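Ethylbenzene dehydrogenase alpha-subunit (PDB 2IVF) is the alpha subunit of a molybdopterin-oxidoreductase-family enzyme and holds an iron-sulfur cluster, a molybdenum atom and two guanosine-containing molybdopterin ligands (MGD and MD1). Local coordinates at residues C916-W921 with K930-L935; L707-F710 with R716-R719; F356-E361 with T809-F814. All blocks are in the same frame, centred on the assembly; numbering follows the deposited sequence.

Contact 1: residues C916-W921 with K930-L935. With MD1 (phosphoric acid 4-(2-amino-4-oxo-3,4,5,6,-tetrahydro-pteridin-6-yl)-2-hydroxy-3,4-dimercapto-but-3-en-yl ester guanylate ester), chain N.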
loop_
_atom_site.group_PDB
_atom_site.type_symbol
_atom_site.label_atom_id
_atom_site.label_comp_id
_atom_site.label_asym_id
_atom_site.label_seq_id
_atom_site.Cartn_x
_atom_site.Cartn_y
_atom_site.Cartn_z
ATOM N N CYS A 916 12.656 -16.278 -0.413
ATOM C CA CYS A 916 12.919 -14.841 -0.581
ATOM C C CYS A 916 11.652 -14.258 -1.176
ATOM O O CYS A 916 10.831 -14.975 -1.772
ATOM C CB CYS A 916 14.116 -14.559 -1.479
ATOM S SG CYS A 916 13.961 -15.266 -3.166
ATOM N N ILE A 917 11.490 -12.961 -0.987
ATOM C CA ILE A 917 10.246 -12.296 -1.285
ATOM C C ILE A 917 10.477 -11.049 -2.106
ATOM O O ILE A 917 11.312 -10.207 -1.738
ATOM C CB ILE A 917 9.592 -11.816 0.014
ATOM C CG1 ILE A 917 9.456 -12.982 1.015
ATOM C CG2 ILE A 917 8.226 -11.147 -0.268
ATOM C CD1 ILE A 917 8.971 -12.520 2.410
ATOM N N VAL A 918 9.712 -10.900 -3.185
ATOM C CA VAL A 918 9.640 -9.637 -3.904
ATOM C C VAL A 918 8.177 -9.287 -4.112
ATOM O O VAL A 918 7.458 -9.998 -4.795
ATOM C CB VAL A 918 10.351 -9.717 -5.294
ATOM C CG1 VAL A 918 10.295 -8.363 -6.011
ATOM C CG2 VAL A 918 11.798 -10.237 -5.169
ATOM N N TYR A 919 7.738 -8.240 -3.430
ATOM C CA TYR A 919 6.415 -7.649 -3.629
ATOM C C TYR A 919 6.567 -6.888 -4.907
ATOM O O TYR A 919 7.616 -6.296 -5.111
ATOM C CB TYR A 919 6.126 -6.655 -2.509
ATOM C CG TYR A 919 6.085 -7.306 -1.156
ATOM C CD1 TYR A 919 4.991 -8.046 -0.772
ATOM C CD2 TYR A 919 7.132 -7.146 -0.246
ATOM C CE1 TYR A 919 4.940 -8.628 0.479
ATOM C CE2 TYR A 919 7.095 -7.754 0.976
ATOM C CZ TYR A 919 5.989 -8.452 1.348
ATOM O OH TYR A 919 5.924 -9.072 2.552
ATOM N N PHE A 920 5.606 -6.965 -5.825
ATOM C CA PHE A 920 5.973 -6.615 -7.195
ATOM C C PHE A 920 6.266 -5.163 -7.433
ATOM O O PHE A 920 5.840 -4.282 -6.671
ATOM C CB PHE A 920 4.997 -7.178 -8.231
ATOM C CG PHE A 920 3.613 -6.624 -8.174
ATOM C CD1 PHE A 920 3.362 -5.339 -8.590
ATOM C CD2 PHE A 920 2.553 -7.414 -7.782
ATOM C CE1 PHE A 920 2.092 -4.841 -8.590
ATOM C CE2 PHE A 920 1.250 -6.912 -7.781
ATOM C CZ PHE A 920 1.021 -5.660 -8.207
ATOM N N TRP A 921 7.009 -4.917 -8.513
ATOM C CA TRP A 921 7.439 -3.589 -8.916
ATOM C C TRP A 921 7.213 -3.465 -10.415
ATOM O O TRP A 921 7.114 -4.494 -11.128
ATOM C CB TRP A 921 8.938 -3.417 -8.616
ATOM C CG TRP A 921 9.226 -3.572 -7.146
ATOM C CD1 TRP A 921 9.674 -4.690 -6.518
ATOM C CD2 TRP A 921 9.008 -2.596 -6.128
ATOM N NE1 TRP A 921 9.817 -4.462 -5.152
ATOM C CE2 TRP A 921 9.418 -3.175 -4.892
ATOM C CE3 TRP A 921 8.600 -1.267 -6.145
ATOM C CZ2 TRP A 921 9.336 -2.496 -3.684
ATOM C CZ3 TRP A 921 8.520 -0.601 -4.960
ATOM C CH2 TRP A 921 8.875 -1.204 -3.743
ATOM N N LYS A 930 14.505 -5.597 -16.288
ATOM C CA LYS A 930 14.224 -7.009 -16.105
ATOM C C LYS A 930 13.626 -7.158 -14.692
ATOM O O LYS A 930 14.355 -7.189 -13.709
ATOM C CB LYS A 930 15.489 -7.781 -16.254
ATOM C CG LYS A 930 15.999 -7.805 -17.730
ATOM C CD LYS A 930 17.432 -8.184 -17.847
ATOM C CE LYS A 930 17.754 -9.584 -17.415
ATOM N NZ LYS A 930 19.173 -9.921 -17.791
ATOM N N PRO A 931 12.301 -7.330 -14.605
ATOM C CA PRO A 931 11.726 -7.434 -13.288
ATOM C C PRO A 931 11.904 -8.827 -12.732
ATOM O O PRO A 931 12.241 -9.746 -13.453
ATOM C CB PRO A 931 10.252 -7.122 -13.538
ATOM C CG PRO A 931 10.034 -7.789 -14.856
ATOM C CD PRO A 931 11.282 -7.533 -15.654
ATOM N N TYR A 932 11.660 -9.024 -11.444
ATOM C CA TYR A 932 11.758 -10.374 -10.915
ATOM C C TYR A 932 10.839 -11.329 -11.674
ATOM O O TYR A 932 11.144 -12.519 -11.837
ATOM C CB TYR A 932 11.474 -10.386 -9.419
ATOM C CG TYR A 932 10.168 -10.898 -8.921
ATOM C CD1 TYR A 932 9.044 -10.051 -8.778
ATOM C CD2 TYR A 932 10.090 -12.186 -8.415
ATOM C CE1 TYR A 932 7.851 -10.517 -8.219
ATOM C CE2 TYR A 932 8.912 -12.673 -7.857
ATOM C CZ TYR A 932 7.791 -11.844 -7.758
ATOM O OH TYR A 932 6.659 -12.371 -7.204
ATOM N N ASP A 933 9.749 -10.788 -12.189
ATOM C CA ASP A 933 8.774 -11.601 -12.945
ATOM C C ASP A 933 9.352 -12.304 -14.164
ATOM O O ASP A 933 8.771 -13.307 -14.635
ATOM C CB ASP A 933 7.559 -10.748 -13.331
ATOM C CG ASP A 933 7.072 -9.938 -12.192
ATOM O OD1 ASP A 933 7.717 -8.917 -11.895
ATOM O OD2 ASP A 933 6.048 -10.302 -11.571
ATOM N N ILE A 934 10.475 -11.794 -14.684
ATOM C CA ILE A 934 11.074 -12.353 -15.868
ATOM C C ILE A 934 11.364 -13.835 -15.647
ATOM O O ILE A 934 11.332 -14.621 -16.600
ATOM C CB ILE A 934 12.359 -11.599 -16.304
ATOM C CG1 ILE A 934 12.774 -11.958 -17.731
ATOM C CG2 ILE A 934 13.597 -11.918 -15.374
ATOM C CD1 ILE A 934 13.832 -11.047 -18.267
ATOM N N LEU A 935 11.635 -14.234 -14.414
ATOM C CA LEU A 935 12.061 -15.637 -14.161
ATOM C C LEU A 935 10.954 -16.573 -13.646
ATOM O O LEU A 935 11.236 -17.705 -13.252
ATOM C CB LEU A 935 13.295 -15.679 -13.247
ATOM C CG LEU A 935 13.322 -14.777 -12.014
ATOM C CD1 LEU A 935 12.341 -15.349 -11.010
ATOM C CD2 LEU A 935 14.702 -14.719 -11.472
HETATM P PB MD1 N . -1.979 -4.832 -13.966
HETATM O O3B MD1 N . -1.394 -3.651 -13.091
HETATM O O1B MD1 N . -3.452 -4.640 -14.026
HETATM O O2B MD1 N . -1.162 -5.117 -15.166
HETATM O O3A MD1 N . -1.719 -6.072 -13.011
HETATM C C10 MD1 N . -2.678 -6.519 -12.028
HETATM C C11 MD1 N . -1.932 -7.590 -11.249
HETATM O O11 MD1 N . -1.060 -6.823 -10.351
HETATM C C12 MD1 N . -2.891 -8.392 -10.411
HETATM S S12 MD1 N . -4.476 -7.842 -10.076
HETATM C C13 MD1 N . -2.507 -9.570 -9.821
HETATM S S13 MD1 N . -3.541 -10.464 -8.832
HETATM C C14 MD1 N . -1.167 -10.165 -10.026
HETATM N N15 MD1 N . -0.326 -10.360 -8.894
HETATM C C16 MD1 N . 0.969 -10.785 -9.032
HETATM C C15 MD1 N . 1.673 -11.065 -7.875
HETATM O O14 MD1 N . 1.144 -10.945 -6.737
HETATM N N17 MD1 N . 2.973 -11.402 -8.067
HETATM C C17 MD1 N . 3.523 -11.529 -9.343
HETATM N N16 MD1 N . 4.797 -11.890 -9.409
HETATM N N18 MD1 N . 2.794 -11.295 -10.446
HETATM C C20 MD1 N . 1.536 -10.936 -10.300
HETATM N N8 MD1 N . 0.779 -10.748 -11.411
HETATM C C7 MD1 N . -0.582 -10.283 -11.412
HETATM P PA MD1 N . -0.465 -2.383 -13.435
HETATM O O1A MD1 N . -0.762 -1.387 -12.361
HETATM O O2A MD1 N . 0.932 -2.861 -13.546
HETATM O "O5'" MD1 N . -0.940 -1.842 -14.840
HETATM C "C5'" MD1 N . -2.205 -1.191 -14.871
HETATM C "C4'" MD1 N . -2.077 0.105 -15.558
HETATM O "O4'" MD1 N . -3.350 0.711 -15.370
HETATM C "C1'" MD1 N . -3.078 2.113 -15.368
HETATM N N9 MD1 N . -4.147 2.938 -14.788
HETATM C C4 MD1 N . -4.975 3.669 -15.520
HETATM N N3 MD1 N . -5.049 3.801 -16.866
HETATM C C2 MD1 N . -5.978 4.588 -17.410
HETATM N N2 MD1 N . -6.071 4.716 -18.761
HETATM N N1 MD1 N . -6.792 5.315 -16.564
HETATM C C6 MD1 N . -6.768 5.230 -15.193
HETATM O O6 MD1 N . -7.587 5.870 -14.534
HETATM C C5 MD1 N . -5.820 4.358 -14.635
HETATM N N7 MD1 N . -5.469 4.023 -13.398
HETATM C C8 MD1 N . -4.461 3.153 -13.507
HETATM C "C2'" MD1 N . -1.813 2.259 -14.527
HETATM O "O2'" MD1 N . -1.061 3.463 -14.814
HETATM C "C3'" MD1 N . -1.043 0.963 -14.820
HETATM O "O3'" MD1 N . 0.107 1.194 -15.676
HETATM O O HOH W 1 4.879 -9.943 -5.971
HETATM O O HOH W 2 8.128 -6.828 -10.400
#
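V918 sits over one face of the Y932 ring, in the molybdopterin dinucleotide binding domain, of the double-psi beta-barrel clan. The packing is tight here: V918 CB sits 3.7 Å from the centroid of the Y932 ring, only 10° off its normal, a CH-pi contact over the middle of the face. With CG1 anti to the backbone N (chi1 -178°), that methyl is carried to Y932 CD1. I845 of strand 843-846 touches both side chains.

Toward MD1 the fit is looser and wetter. F920 brings just its CB to the edge of the Y932 ring, while its own ring turns away to MD1, where CZ comes within 3.2 Å of O11. Water 1 donates to V918 O and accepts from Y932 OH; a weak bond from MD1 N17 also ends on it. Water 2 joins the segments again, accepting from W921 N and donating to D933 OD1.

The exocyclic amino group of the MD1 pterin is shared by neighbouring residues of the 3-10 turn 932-934. N16 gives a weak, bent bond to D933 OD2 and a nearly straight one, 167° at the hydrogen, to Y932 OH at 2.9 Å.

Contact 2: residues L707-F710 with R716-R719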
loop_
_atom_site.group_PDB
_atom_site.type_symbol
_atom_site.label_atom_id
_atom_site.label_comp_id
_atom_site.label_asym_id
_atom_site.label_seq_id
_atom_site.Cartn_x
_atom_site.Cartn_y
_atom_site.Cartn_z
ATOM N N LEU A 707 -13.659 0.768 -47.834
ATOM C CA LEU A 707 -13.923 -0.524 -47.221
ATOM C C LEU A 707 -15.262 -0.453 -46.465
ATOM O O LEU A 707 -15.614 0.615 -45.925
ATOM C CB LEU A 707 -12.775 -0.897 -46.255
ATOM C CG LEU A 707 -11.362 -1.007 -46.881
ATOM C CD1 LEU A 707 -10.257 -1.168 -45.837
ATOM C CD2 LEU A 707 -11.271 -2.141 -47.937
ATOM N N THR A 708 -15.983 -1.583 -46.410
ATOM C CA THR A 708 -17.330 -1.627 -45.789
ATOM C C THR A 708 -17.496 -2.648 -44.648
ATOM O O THR A 708 -18.096 -2.335 -43.615
ATOM C CB THR A 708 -18.434 -1.886 -46.832
ATOM O OG1 THR A 708 -18.167 -3.116 -47.538
ATOM C CG2 THR A 708 -18.497 -0.730 -47.837
ATOM N N GLU A 709 -16.968 -3.855 -44.845
ATOM C CA GLU A 709 -17.213 -4.961 -43.938
ATOM C C GLU A 709 -15.934 -5.681 -43.589
ATOM O O GLU A 709 -15.023 -5.745 -44.413
ATOM C CB GLU A 709 -18.137 -5.961 -44.609
ATOM C CG GLU A 709 -19.584 -5.592 -44.563
ATOM C CD GLU A 709 -20.424 -6.540 -45.391
ATOM O OE1 GLU A 709 -19.939 -6.955 -46.457
ATOM O OE2 GLU A 709 -21.562 -6.866 -44.969
ATOM N N PHE A 710 -15.892 -6.242 -42.379
ATOM C CA PHE A 710 -14.860 -7.187 -41.979
ATOM C C PHE A 710 -15.529 -8.458 -41.480
ATOM O O PHE A 710 -16.691 -8.421 -41.081
ATOM C CB PHE A 710 -13.976 -6.597 -40.884
ATOM C CG PHE A 710 -14.718 -6.218 -39.637
ATOM C CD1 PHE A 710 -15.362 -5.004 -39.547
ATOM C CD2 PHE A 710 -14.757 -7.077 -38.539
ATOM C CE1 PHE A 710 -16.030 -4.641 -38.398
ATOM C CE2 PHE A 710 -15.428 -6.717 -37.371
ATOM C CZ PHE A 710 -16.062 -5.503 -37.298
ATOM N N ARG A 716 -18.862 -14.239 -40.173
ATOM C CA ARG A 716 -19.972 -13.340 -40.428
ATOM C C ARG A 716 -19.452 -11.913 -40.618
ATOM O O ARG A 716 -18.463 -11.510 -40.008
ATOM C CB ARG A 716 -20.971 -13.383 -39.269
ATOM C CG ARG A 716 -21.622 -14.748 -39.065
ATOM C CD ARG A 716 -22.291 -14.877 -37.680
ATOM N NE ARG A 716 -23.588 -14.182 -37.593
ATOM C CZ ARG A 716 -23.917 -13.235 -36.699
ATOM N NH1 ARG A 716 -23.060 -12.817 -35.772
ATOM N NH2 ARG A 716 -25.133 -12.697 -36.731
ATOM N N LYS A 717 -20.141 -11.148 -41.449
ATOM C CA LYS A 717 -19.700 -9.812 -41.820
ATOM C C LYS A 717 -20.238 -8.763 -40.857
ATOM O O LYS A 717 -21.408 -8.790 -40.508
ATOM C CB LYS A 717 -20.178 -9.479 -43.236
ATOM C CG LYS A 717 -19.227 -9.935 -44.370
ATOM C CD LYS A 717 -18.908 -11.418 -44.299
ATOM C CE LYS A 717 -18.256 -11.926 -45.583
ATOM N NZ LYS A 717 -17.844 -13.365 -45.442
ATOM N N ARG A 718 -19.374 -7.835 -40.450
ATOM C CA ARG A 718 -19.768 -6.686 -39.638
ATOM C C ARG A 718 -19.329 -5.403 -40.320
ATOM O O ARG A 718 -18.251 -5.346 -40.920
ATOM C CB ARG A 718 -19.126 -6.761 -38.263
ATOM C CG ARG A 718 -19.638 -7.901 -37.420
ATOM C CD ARG A 718 -18.962 -7.969 -36.110
ATOM N NE ARG A 718 -19.315 -9.232 -35.474
ATOM C CZ ARG A 718 -19.399 -9.427 -34.170
ATOM N NH1 ARG A 718 -19.132 -8.447 -33.299
ATOM N NH2 ARG A 718 -19.732 -10.632 -33.730
ATOM N N ARG A 719 -20.159 -4.371 -40.229
ATOM C CA ARG A 719 -19.851 -3.121 -40.885
ATOM C C ARG A 719 -18.950 -2.242 -40.031
ATOM O O ARG A 719 -19.164 -2.086 -38.822
ATOM C CB ARG A 719 -21.124 -2.371 -41.250
ATOM C CG ARG A 719 -22.021 -3.089 -42.214
ATOM C CD ARG A 719 -23.203 -2.214 -42.607
ATOM N NE ARG A 719 -22.781 -0.985 -43.283
ATOM C CZ ARG A 719 -22.746 -0.809 -44.603
ATOM N NH1 ARG A 719 -23.119 -1.774 -45.455
ATOM N NH2 ARG A 719 -22.334 0.355 -45.093
HETATM O O HOH W 3 -23.425 -4.957 -44.202
#
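E709 and F710 run antiparallel to R718 and R719 as the two strands of a beta hairpin at the protein surface. F710 faces R718 in a hydrogen-bonded pair: F710 N donates to R718 O at 2.9 Å, and R718 N returns the bond to F710 O at 2.8 Å, both close to straight. E709 and R719 make the next, non-hydrogen-bonded pair, their CA atoms 4.4 Å apart. Three CA-H...O contacts line the seam, from R719 to T708 O, from E709 to R718 O and from K717 to F710 O.

The two sides of the hairpin differ sharply. On the face of F710 and R718, the F710 ring turns back over its partner, CG lying between the backbone N and the carbonyl carbon (chi1 60°). R718 CB then meets one face of the ring off-centre, 3.4 Å from CZ, in a CH-pi contact. Beyond it the extended R718 chain carries its guanidinium past the ring to the carbonyls of Y208 and L209, and F178 and Y720 also pack against F710. On the face of E709 and R719, E709 lays its carboxylate across the K717 side chain, with OE2 3.4 Å from CB, whereas K717 NZ turns off to a weak bond with G715 O. R719 bends at chi3 and pairs with D721.

A single water bridges E709 and R719: water 3 donates to E709 OE2 and accepts a weak bond from R719 NH1, whose distance to that oxygen is 5.3 Å. Between the two strands, the backbone bonds and the F710 face carry the contact; the E709 and R719 charges, held apart, probably attract weakly, while R719 has its salt bridge with D721.

Contact 3: residues F356-E361 with T809-F814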
loop_
_atom_site.group_PDB
_atom_site.type_symbol
_atom_site.label_atom_id
_atom_site.label_comp_id
_atom_site.label_asym_id
_atom_site.label_seq_id
_atom_site.Cartn_x
_atom_site.Cartn_y
_atom_site.Cartn_z
ATOM N N PHE A 356 -25.944 -41.306 -6.991
ATOM C CA PHE A 356 -24.949 -41.912 -6.111
ATOM C C PHE A 356 -25.583 -42.442 -4.838
ATOM O O PHE A 356 -26.813 -42.331 -4.658
ATOM C CB PHE A 356 -23.818 -40.942 -5.848
ATOM C CG PHE A 356 -23.171 -40.429 -7.087
ATOM C CD1 PHE A 356 -22.684 -41.291 -8.049
ATOM C CD2 PHE A 356 -23.027 -39.080 -7.293
ATOM C CE1 PHE A 356 -22.088 -40.811 -9.179
ATOM C CE2 PHE A 356 -22.422 -38.603 -8.431
ATOM C CZ PHE A 356 -21.947 -39.468 -9.364
ATOM N N TYR A 357 -24.759 -43.065 -3.987
ATOM C CA TYR A 357 -25.266 -43.806 -2.846
ATOM C C TYR A 357 -24.619 -43.498 -1.520
ATOM O O TYR A 357 -23.405 -43.275 -1.434
ATOM C CB TYR A 357 -25.117 -45.293 -3.091
ATOM C CG TYR A 357 -26.023 -45.814 -4.177
ATOM C CD1 TYR A 357 -27.275 -46.328 -3.866
ATOM C CD2 TYR A 357 -25.644 -45.753 -5.508
ATOM C CE1 TYR A 357 -28.100 -46.759 -4.816
ATOM C CE2 TYR A 357 -26.466 -46.199 -6.478
ATOM C CZ TYR A 357 -27.695 -46.716 -6.131
ATOM O OH TYR A 357 -28.538 -47.202 -7.091
ATOM N N PHE A 358 -25.468 -43.487 -0.494
ATOM C CA PHE A 358 -25.063 -43.632 0.893
ATOM C C PHE A 358 -25.149 -45.108 1.272
ATOM O O PHE A 358 -25.744 -45.926 0.554
ATOM C CB PHE A 358 -26.019 -42.904 1.836
ATOM C CG PHE A 358 -26.103 -41.416 1.637
ATOM C CD1 PHE A 358 -24.991 -40.633 1.621
ATOM C CD2 PHE A 358 -27.338 -40.797 1.525
ATOM C CE1 PHE A 358 -25.093 -39.250 1.487
ATOM C CE2 PHE A 358 -27.442 -39.417 1.389
ATOM C CZ PHE A 358 -26.317 -38.645 1.377
ATOM N N PHE A 359 -24.571 -45.450 2.412
ATOM C CA PHE A 359 -24.883 -46.729 3.011
ATOM C C PHE A 359 -25.687 -46.449 4.263
ATOM O O PHE A 359 -25.305 -45.591 5.067
ATOM C CB PHE A 359 -23.649 -47.553 3.345
ATOM C CG PHE A 359 -23.969 -48.993 3.619
ATOM C CD1 PHE A 359 -24.295 -49.416 4.900
ATOM C CD2 PHE A 359 -24.019 -49.903 2.585
ATOM C CE1 PHE A 359 -24.623 -50.734 5.163
ATOM C CE2 PHE A 359 -24.359 -51.237 2.836
ATOM C CZ PHE A 359 -24.656 -51.645 4.136
ATOM N N ASP A 360 -26.797 -47.179 4.407
ATOM C CA ASP A 360 -27.629 -47.121 5.601
ATOM C C ASP A 360 -27.353 -48.362 6.422
ATOM O O ASP A 360 -27.757 -49.460 6.041
ATOM C CB ASP A 360 -29.115 -47.048 5.241
ATOM C CG ASP A 360 -29.996 -46.816 6.456
ATOM O OD1 ASP A 360 -29.490 -46.922 7.591
ATOM O OD2 ASP A 360 -31.199 -46.518 6.283
ATOM N N GLU A 361 -26.649 -48.171 7.534
ATOM C CA GLU A 361 -26.175 -49.264 8.364
ATOM C C GLU A 361 -27.350 -49.950 9.047
ATOM O O GLU A 361 -27.411 -51.181 9.078
ATOM C CB GLU A 361 -25.160 -48.769 9.401
ATOM C CG GLU A 361 -23.807 -48.359 8.785
ATOM C CD GLU A 361 -22.958 -47.416 9.672
ATOM O OE1 GLU A 361 -23.357 -46.232 9.901
ATOM O OE2 GLU A 361 -21.860 -47.854 10.101
ATOM N N THR A 809 -21.332 -34.618 -7.722
ATOM C CA THR A 809 -22.004 -35.310 -6.602
ATOM C C THR A 809 -23.173 -34.555 -5.984
ATOM O O THR A 809 -23.862 -35.091 -5.083
ATOM C CB THR A 809 -21.031 -35.575 -5.451
ATOM O OG1 THR A 809 -20.511 -34.333 -4.949
ATOM C CG2 THR A 809 -19.894 -36.513 -5.891
ATOM N N ARG A 810 -23.378 -33.320 -6.444
ATOM C CA ARG A 810 -24.347 -32.365 -5.873
ATOM C C ARG A 810 -24.006 -31.911 -4.455
ATOM O O ARG A 810 -24.803 -31.255 -3.779
ATOM C CB ARG A 810 -25.763 -32.898 -5.916
ATOM C CG ARG A 810 -26.359 -32.903 -7.317
ATOM C CD ARG A 810 -26.754 -31.474 -7.775
ATOM N NE ARG A 810 -26.983 -31.436 -9.227
ATOM C CZ ARG A 810 -28.151 -31.663 -9.806
ATOM N NH1 ARG A 810 -29.213 -31.937 -9.079
ATOM N NH2 ARG A 810 -28.264 -31.633 -11.132
ATOM N N ARG A 811 -22.810 -32.272 -4.019
ATOM C CA ARG A 811 -22.333 -31.946 -2.693
ATOM C C ARG A 811 -20.987 -31.262 -2.730
ATOM O O ARG A 811 -20.378 -31.089 -3.788
ATOM C CB ARG A 811 -22.268 -33.210 -1.852
ATOM C CG ARG A 811 -23.644 -33.781 -1.588
ATOM C CD ARG A 811 -23.709 -35.308 -1.615
ATOM N NE ARG A 811 -25.023 -35.646 -1.095
ATOM C CZ ARG A 811 -26.154 -35.598 -1.795
ATOM N NH1 ARG A 811 -26.141 -35.342 -3.097
ATOM N NH2 ARG A 811 -27.301 -35.871 -1.194
ATOM N N ALA A 812 -20.560 -30.769 -1.564
ATOM C CA ALA A 812 -19.234 -30.182 -1.446
ATOM C C ALA A 812 -18.328 -31.402 -1.560
ATOM O O ALA A 812 -18.408 -32.292 -0.733
ATOM C CB ALA A 812 -19.063 -29.488 -0.150
ATOM N N GLN A 813 -17.498 -31.421 -2.587
ATOM C CA GLN A 813 -16.967 -32.659 -3.108
ATOM C C GLN A 813 -15.466 -32.710 -2.972
ATOM O O GLN A 813 -14.768 -31.988 -3.643
ATOM C CB GLN A 813 -17.353 -32.799 -4.555
ATOM C CG GLN A 813 -16.954 -34.119 -5.111
ATOM C CD GLN A 813 -17.431 -34.347 -6.506
ATOM O OE1 GLN A 813 -18.439 -33.772 -6.919
ATOM N NE2 GLN A 813 -16.729 -35.208 -7.241
ATOM N N PHE A 814 -14.997 -33.543 -2.050
ATOM C CA PHE A 814 -13.576 -33.749 -1.829
ATOM C C PHE A 814 -12.934 -34.845 -2.627
ATOM O O PHE A 814 -11.713 -34.837 -2.740
ATOM C CB PHE A 814 -13.340 -33.927 -0.360
ATOM C CG PHE A 814 -13.770 -32.734 0.397
ATOM C CD1 PHE A 814 -12.956 -31.627 0.448
ATOM C CD2 PHE A 814 -15.030 -32.658 0.925
ATOM C CE1 PHE A 814 -13.361 -30.481 1.053
ATOM C CE2 PHE A 814 -15.439 -31.504 1.539
ATOM C CZ PHE A 814 -14.589 -30.417 1.613
#
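An arginine held by two backbone carbonyls turns its guanidinium to the end of a phenylalanine ring: R811 NH2 stands 3.9 Å from F358 CZ. The two side chains arrive from opposite directions, with their planes 73° apart. What fixes the guanidinium is hydrogen bonding. R811 NH1 donates to T809 O at 3.0 Å, the acceptor lying almost in the guanidinium plane, and NH2 reaches S370 O, just past strand 365-369. The chain bends at chi2 (142°), and NH1 comes back to T809 O, so NH1 and NH2 of this buried arginine each have a carbonyl acceptor.

Nearby, F356 points its ring edge at T809, CE2 approaching CA to 3.8 Å and the methyl CG2 to 4.1 Å. The two side chains cross at about a right angle, and the contact is carbon to carbon, with the ring edge against CA and the methyl.

The loop 809-814 braces itself from within. Q813 OE1 takes two bonds from T809, one from N at 3.1 Å and one from OG1 at 2.9 Å, both from the same face of its amide plane and off its lone pairs; Q951 NE2 is a further donor. T809 OG1 in turn accepts from R811 N at 3.2 Å, which closes an ST turn. The arrangement is that of a beta hairpin, 356-360 with 365-369, packed against a loop folded by an ST turn.

How the contacts relate
Of the three contacts, contact 3 opens first from the N terminus, at strand 356-360; the chain pairs that strand with 365-369 and much later brings 809-814 against it, so contact 3 closes a loop of 447 intervening residues. Contact 2 is nested inside this loop: at 707-719 it closes a short hairpin turn that follows helix 687-704. Contact 1 comes later, in series with both, joining the segment running on from strand 915-917 to the loop that leads to strand 969-975. Nearest atoms are about 28 to 32 Å apart. Contact 1 lies at MD1, contact 2 on the surface, and contact 3 across the chain's centre from contact 1, tying distant parts of the sequence together.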